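Local structure of sugar ABC transporter substrate-binding protein (Treponema pallidum subsp. pallidum, 5U2P) at residues 37-42 / 305-310; 74-79 / 89-94. The protein probably binds a still unidentified solute, perhaps a sugar, in the periplasm and hands it to an ABC transporter. All blocks are in the same frame, centred on the assembly; numbering follows the deposited sequence.

Contact 1: 37-42 / 305-310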
loop_
_atom_site.group_PDB
_atom_site.type_symbol
_atom_site.label_atom_id
_atom_site.label_comp_id
_atom_site.label_asym_id
_atom_site.label_seq_id
_atom_site.Cartn_x
_atom_site.Cartn_y
_atom_site.Cartn_z
ATOM N N LEU A 37 -10.511 -15.095 16.868
ATOM C CA LEU A 37 -9.609 -15.920 16.067
ATOM C C LEU A 37 -8.564 -15.012 15.438
ATOM O O LEU A 37 -8.907 -14.006 14.820
ATOM C CB LEU A 37 -10.364 -16.661 14.960
ATOM C CG LEU A 37 -9.656 -17.832 14.292
ATOM C CD1 LEU A 37 -9.706 -19.061 15.184
ATOM C CD2 LEU A 37 -10.276 -18.111 12.926
ATOM N N ILE A 38 -7.298 -15.368 15.571
ATOM C CA ILE A 38 -6.215 -14.535 15.048
ATOM C C ILE A 38 -5.039 -15.380 14.555
ATOM O O ILE A 38 -4.885 -16.535 14.948
ATOM C CB ILE A 38 -5.715 -13.558 16.126
ATOM C CG1 ILE A 38 -4.789 -12.502 15.512
ATOM C CG2 ILE A 38 -5.031 -14.324 17.263
ATOM C CD1 ILE A 38 -4.271 -11.495 16.499
ATOM N N ARG A 39 -4.223 -14.805 13.675
ATOM C CA ARG A 39 -3.003 -15.459 13.216
ATOM C C ARG A 39 -1.981 -15.484 14.340
ATOM O O ARG A 39 -1.803 -14.500 15.055
ATOM C CB ARG A 39 -2.411 -14.741 11.995
ATOM C CG ARG A 39 -3.163 -14.963 10.682
ATOM C CD ARG A 39 -2.491 -14.215 9.537
ATOM N NE ARG A 39 -3.379 -14.006 8.390
ATOM C CZ ARG A 39 -3.326 -14.679 7.241
ATOM N NH1 ARG A 39 -2.426 -15.635 7.041
ATOM N NH2 ARG A 39 -4.188 -14.386 6.275
ATOM N N GLU A 40 -1.318 -16.622 14.482
ATOM C CA GLU A 40 -0.299 -16.815 15.503
ATOM C C GLU A 40 0.692 -15.649 15.546
ATOM O O GLU A 40 0.862 -15.010 16.583
ATOM C CB GLU A 40 0.434 -18.134 15.238
ATOM C CG GLU A 40 1.512 -18.493 16.242
ATOM C CD GLU A 40 2.193 -19.807 15.902
ATOM O OE1 GLU A 40 2.196 -20.186 14.711
ATOM O OE2 GLU A 40 2.719 -20.462 16.825
ATOM N N LYS A 41 1.310 -15.343 14.407
ATOM C CA LYS A 41 2.365 -14.325 14.366
ATOM C C LYS A 41 1.817 -12.909 14.465
ATOM O O LYS A 41 2.578 -11.959 14.578
ATOM C CB LYS A 41 3.195 -14.451 13.086
ATOM C CG LYS A 41 4.005 -15.738 12.979
ATOM C CD LYS A 41 4.905 -15.724 11.747
ATOM C CE LYS A 41 5.833 -16.928 11.710
ATOM N NZ LYS A 41 5.082 -18.191 11.479
ATOM N N HIS A 42 0.499 -12.767 14.422
ATOM C CA HIS A 42 -0.116 -11.448 14.522
ATOM C C HIS A 42 -0.681 -11.200 15.919
ATOM O O HIS A 42 -1.174 -10.107 16.204
ATOM C CB HIS A 42 -1.213 -11.292 13.464
ATOM C CG HIS A 42 -0.686 -11.183 12.067
ATOM N ND1 HIS A 42 -1.503 -11.205 10.957
ATOM C CD2 HIS A 42 0.579 -11.057 11.600
ATOM C CE1 HIS A 42 -0.764 -11.091 9.866
ATOM N NE2 HIS A 42 0.502 -10.999 10.228
ATOM N N GLU A 305 -2.884 -3.505 1.913
ATOM C CA GLU A 305 -3.036 -4.894 2.320
ATOM C C GLU A 305 -2.725 -5.037 3.804
ATOM O O GLU A 305 -1.745 -5.669 4.185
ATOM C CB GLU A 305 -2.124 -5.801 1.490
ATOM C CG GLU A 305 -2.461 -5.794 -0.028
ATOM C CD GLU A 305 -3.544 -6.772 -0.409
ATOM O OE1 GLU A 305 -3.790 -7.715 0.374
ATOM O OE2 GLU A 305 -4.164 -6.592 -1.483
ATOM N N VAL A 306 -3.578 -4.433 4.618
ATOM C CA VAL A 306 -3.440 -4.416 6.064
ATOM C C VAL A 306 -4.307 -5.485 6.721
ATOM O O VAL A 306 -5.182 -6.070 6.086
ATOM C CB VAL A 306 -3.803 -3.029 6.632
ATOM C CG1 VAL A 306 -2.905 -1.917 6.004
ATOM C CG2 VAL A 306 -5.289 -2.705 6.440
ATOM N N GLN A 307 -4.026 -5.763 7.988
ATOM C CA GLN A 307 -4.847 -6.681 8.753
ATOM C C GLN A 307 -5.985 -5.936 9.434
ATOM O O GLN A 307 -5.888 -4.736 9.710
ATOM C CB GLN A 307 -3.997 -7.428 9.784
ATOM C CG GLN A 307 -2.937 -8.341 9.151
ATOM C CD GLN A 307 -3.495 -9.250 8.040
ATOM O OE1 GLN A 307 -3.148 -9.111 6.856
ATOM N NE2 GLN A 307 -4.351 -10.185 8.423
ATOM N N GLY A 308 -7.061 -6.663 9.726
ATOM C CA GLY A 308 -8.195 -6.083 10.420
ATOM C C GLY A 308 -8.955 -7.105 11.231
ATOM O O GLY A 308 -8.721 -8.303 11.112
ATOM N N LEU A 309 -9.863 -6.615 12.060
ATOM C CA LEU A 309 -10.698 -7.447 12.910
ATOM C C LEU A 309 -12.135 -7.272 12.440
ATOM O O LEU A 309 -12.669 -6.166 12.502
ATOM C CB LEU A 309 -10.564 -7.046 14.384
ATOM C CG LEU A 309 -9.189 -7.174 15.002
ATOM C CD1 LEU A 309 -9.215 -6.556 16.411
ATOM C CD2 LEU A 309 -8.774 -8.621 15.061
ATOM N N ALA A 310 -12.743 -8.347 11.951
ATOM C CA ALA A 310 -14.147 -8.327 11.544
ATOM C C ALA A 310 -15.030 -9.013 12.574
ATOM O O ALA A 310 -14.555 -9.843 13.346
ATOM C CB ALA A 310 -14.323 -9.009 10.179
#
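His42 and Gln307 make the closest packing of this contact. The imidazole carbon CE1 of His42 lies 3.6 Å from CG of Gln307, and CD of Gln307 follows at 3.8 Å from the same CE1. The two side chains cross at about a right angle, with ring and amide planes 46° apart. CG of Gln307 lies anti to the carbonyl carbon (chi1 -65°), which puts it beside the ring. The bend at chi2 then brings the amide carbon CD close too.

The segments sit on strands 33-39 and 307-311 of the five-stranded mixed sheet in one lobe of the solute-binding protein. Strand 88-92 runs between them, so side chains bridge over it at the surface, near the C-terminal end of strand 33-39 and the start of strand 307-311.

The polar groups meet without a direct hydrogen bond. NE of Arg39 is 3.9 Å from NE2 of Gln307, with the guanidinium and amide planes perpendicular. This NE has no partner in the model. Glu90 of the middle strand provides a link: its OE2 probably hydrogen-bonds to both His42 ND1 and Gln307 NE2. The charge of Glu90 may favour a protonated His42. Within 37-42, His42 N bonds to Arg39 O.

Contact 2: 74-79 / 89-94; sequences TVLHAR and VEVSLP
Helix 74-79 packs across one face of strand 89-92. Their axes come within 10.3 Å of each other, and their chain directions differ by 120°. The CA atoms nearest across the contact are those of Leu76 and Val89, 7.9 Å apart. No backbone hydrogen bond joins the two segments. The helix keeps its own pattern, with Ala78 N bonded to Thr74 O and Arg79 N to Val75 O.

Within 74-79, Leu76 alone touches 89-94, and it points toward the strand. Its CG is anti to the backbone N (chi1 175°), and its two methyls divide the work. CD1 meets the branched end of Val89, lying 3.8 Å from Val89 CB. Val89 CG1 and CG2 are almost as near to this methyl, so CD1 rests against the whole isopropyl group. The other methyl, CD2, reaches further along the strand. It lies 3.6 Å from Glu90 O and, more loosely, 4.4 Å from Val91 CG1.

Leu37 of the adjoining strand 33-39 touches both Leu76 and Val89, so the apolar layer continues to the neighbouring strand. This is the helix-on-sheet layering of an alpha/beta lobe. The segments also belong to a beta-alpha-beta crossover: strand 61-67, helix 72-81 and strand 88-92 follow one another, the two strands parallel with strand 33-39 between them.

The carboxylate of Glu90 leads away from the helix, and its OE1 bonds to the backbone N of Arg39. Across these segments there is no hydrogen bond or charge pair. The contact is mainly van der Waals packing of the Leu76 methyls, one of them against the Glu90 carbonyl, which is satisfied by Tyr72 OH of the same helix 72-81.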
loop_
_atom_site.group_PDB
_atom_site.type_symbol
_atom_site.label_atom_id
_atom_site.label_comp_id
_atom_site.label_asym_id
_atom_site.label_seq_id
_atom_site.Cartn_x
_atom_site.Cartn_y
_atom_site.Cartn_z
ATOM N N THR A 74 -7.285 -21.091 5.482
ATOM C CA THR A 74 -7.984 -22.373 5.415
ATOM C C THR A 74 -8.902 -22.571 6.621
ATOM O O THR A 74 -10.072 -22.939 6.470
ATOM C CB THR A 74 -6.989 -23.555 5.357
ATOM O OG1 THR A 74 -6.162 -23.430 4.195
ATOM C CG2 THR A 74 -7.728 -24.885 5.305
ATOM N N VAL A 75 -8.363 -22.335 7.815
ATOM C CA VAL A 75 -9.122 -22.519 9.047
ATOM C C VAL A 75 -10.290 -21.552 9.148
ATOM O O VAL A 75 -11.396 -21.958 9.489
ATOM C CB VAL A 75 -8.234 -22.360 10.293
ATOM C CG1 VAL A 75 -9.072 -22.410 11.570
ATOM C CG2 VAL A 75 -7.193 -23.452 10.331
ATOM N N LEU A 76 -10.052 -20.275 8.878
ATOM C CA LEU A 76 -11.128 -19.290 8.957
ATOM C C LEU A 76 -12.277 -19.644 8.000
ATOM O O LEU A 76 -13.449 -19.597 8.384
ATOM C CB LEU A 76 -10.596 -17.897 8.643
ATOM C CG LEU A 76 -11.625 -16.769 8.571
ATOM C CD1 LEU A 76 -12.367 -16.623 9.876
ATOM C CD2 LEU A 76 -10.955 -15.475 8.174
ATOM N N HIS A 77 -11.938 -20.004 6.763
ATOM C CA HIS A 77 -12.950 -20.401 5.778
ATOM C C HIS A 77 -13.807 -21.536 6.324
ATOM O O HIS A 77 -15.041 -21.470 6.302
ATOM C CB HIS A 77 -12.303 -20.852 4.466
ATOM C CG HIS A 77 -11.979 -19.736 3.523
ATOM N ND1 HIS A 77 -11.024 -18.781 3.799
ATOM C CD2 HIS A 77 -12.460 -19.444 2.292
ATOM C CE1 HIS A 77 -10.937 -17.942 2.781
ATOM N NE2 HIS A 77 -11.800 -18.318 1.856
ATOM N N ALA A 78 -13.145 -22.580 6.817
ATOM C CA ALA A 78 -13.847 -23.750 7.352
ATOM C C ALA A 78 -14.771 -23.397 8.516
ATOM O O ALA A 78 -15.893 -23.897 8.597
ATOM C CB ALA A 78 -12.853 -24.807 7.796
ATOM N N ARG A 79 -14.291 -22.550 9.426
ATOM C CA ARG A 79 -15.073 -22.168 10.604
ATOM C C ARG A 79 -16.249 -21.252 10.246
ATOM O O ARG A 79 -17.285 -21.302 10.895
ATOM C CB ARG A 79 -14.190 -21.474 11.650
ATOM C CG ARG A 79 -12.988 -22.298 12.107
ATOM C CD ARG A 79 -13.383 -23.366 13.077
ATOM N NE ARG A 79 -13.867 -22.807 14.334
ATOM C CZ ARG A 79 -13.084 -22.463 15.351
ATOM N NH1 ARG A 79 -13.627 -21.962 16.459
ATOM N NH2 ARG A 79 -11.765 -22.624 15.262
ATOM N N VAL A 89 -12.913 -12.033 14.164
ATOM C CA VAL A 89 -11.910 -12.778 13.405
ATOM C C VAL A 89 -10.980 -11.822 12.674
ATOM O O VAL A 89 -11.409 -10.795 12.128
ATOM C CB VAL A 89 -12.573 -13.790 12.418
ATOM C CG1 VAL A 89 -13.387 -14.803 13.197
ATOM C CG2 VAL A 89 -13.449 -13.087 11.378
ATOM N N GLU A 90 -9.693 -12.155 12.675
ATOM C CA GLU A 90 -8.724 -11.439 11.866
ATOM C C GLU A 90 -8.998 -11.680 10.379
ATOM O O GLU A 90 -9.293 -12.804 9.967
ATOM C CB GLU A 90 -7.281 -11.855 12.213
ATOM C CG GLU A 90 -6.276 -11.105 11.363
ATOM C CD GLU A 90 -4.836 -11.498 11.590
ATOM O OE1 GLU A 90 -4.554 -12.281 12.514
ATOM O OE2 GLU A 90 -3.980 -11.002 10.826
ATOM N N VAL A 91 -8.922 -10.615 9.588
ATOM C CA VAL A 91 -9.082 -10.715 8.146
ATOM C C VAL A 91 -7.994 -9.929 7.450
ATOM O O VAL A 91 -7.427 -9.001 8.005
ATOM C CB VAL A 91 -10.469 -10.198 7.666
ATOM C CG1 VAL A 91 -11.595 -11.085 8.219
ATOM C CG2 VAL A 91 -10.676 -8.743 8.068
ATOM N N SER A 92 -7.709 -10.329 6.214
ATOM C CA SER A 92 -6.807 -9.604 5.341
ATOM C C SER A 92 -7.589 -8.626 4.473
ATOM O O SER A 92 -8.439 -9.021 3.670
ATOM C CB SER A 92 -6.016 -10.575 4.462
ATOM O OG SER A 92 -5.106 -11.339 5.246
ATOM N N LEU A 93 -7.303 -7.348 4.664
ATOM C CA LEU A 93 -7.882 -6.281 3.864
ATOM C C LEU A 93 -6.961 -6.044 2.674
ATOM O O LEU A 93 -5.768 -6.300 2.779
ATOM C CB LEU A 93 -8.035 -5.007 4.703
ATOM C CG LEU A 93 -9.012 -5.188 5.878
ATOM C CD1 LEU A 93 -8.843 -4.084 6.921
ATOM C CD2 LEU A 93 -10.459 -5.248 5.398
ATOM N N PRO A 94 -7.505 -5.554 1.543
ATOM C CA PRO A 94 -8.924 -5.227 1.352
ATOM C C PRO A 94 -9.780 -6.394 0.860
ATOM O O PRO A 94 -11.012 -6.301 0.895
ATOM C CB PRO A 94 -8.878 -4.115 0.300
ATOM C CG PRO A 94 -7.659 -4.424 -0.514
ATOM C CD PRO A 94 -6.664 -5.051 0.440
#

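Contact 2 is buried and contact 1 lies at the surface, yet their centres are only 8 Å apart. Both involve the same five-stranded sheet. Contact 2 sets a helix on strand 88-92, whereas contact 1 joins the two strands that flank it. Contact 2 is made mostly by aliphatic groups, with one backbone carbonyl; contact 1 by an imidazole, an amide and a guanidinium. Neither contact has a hydrogen bond directly between its own two segments. Glu90 takes part in both places: its carbonyl O meets the helix, and its carboxylate joins the polar cluster at the sheet's surface.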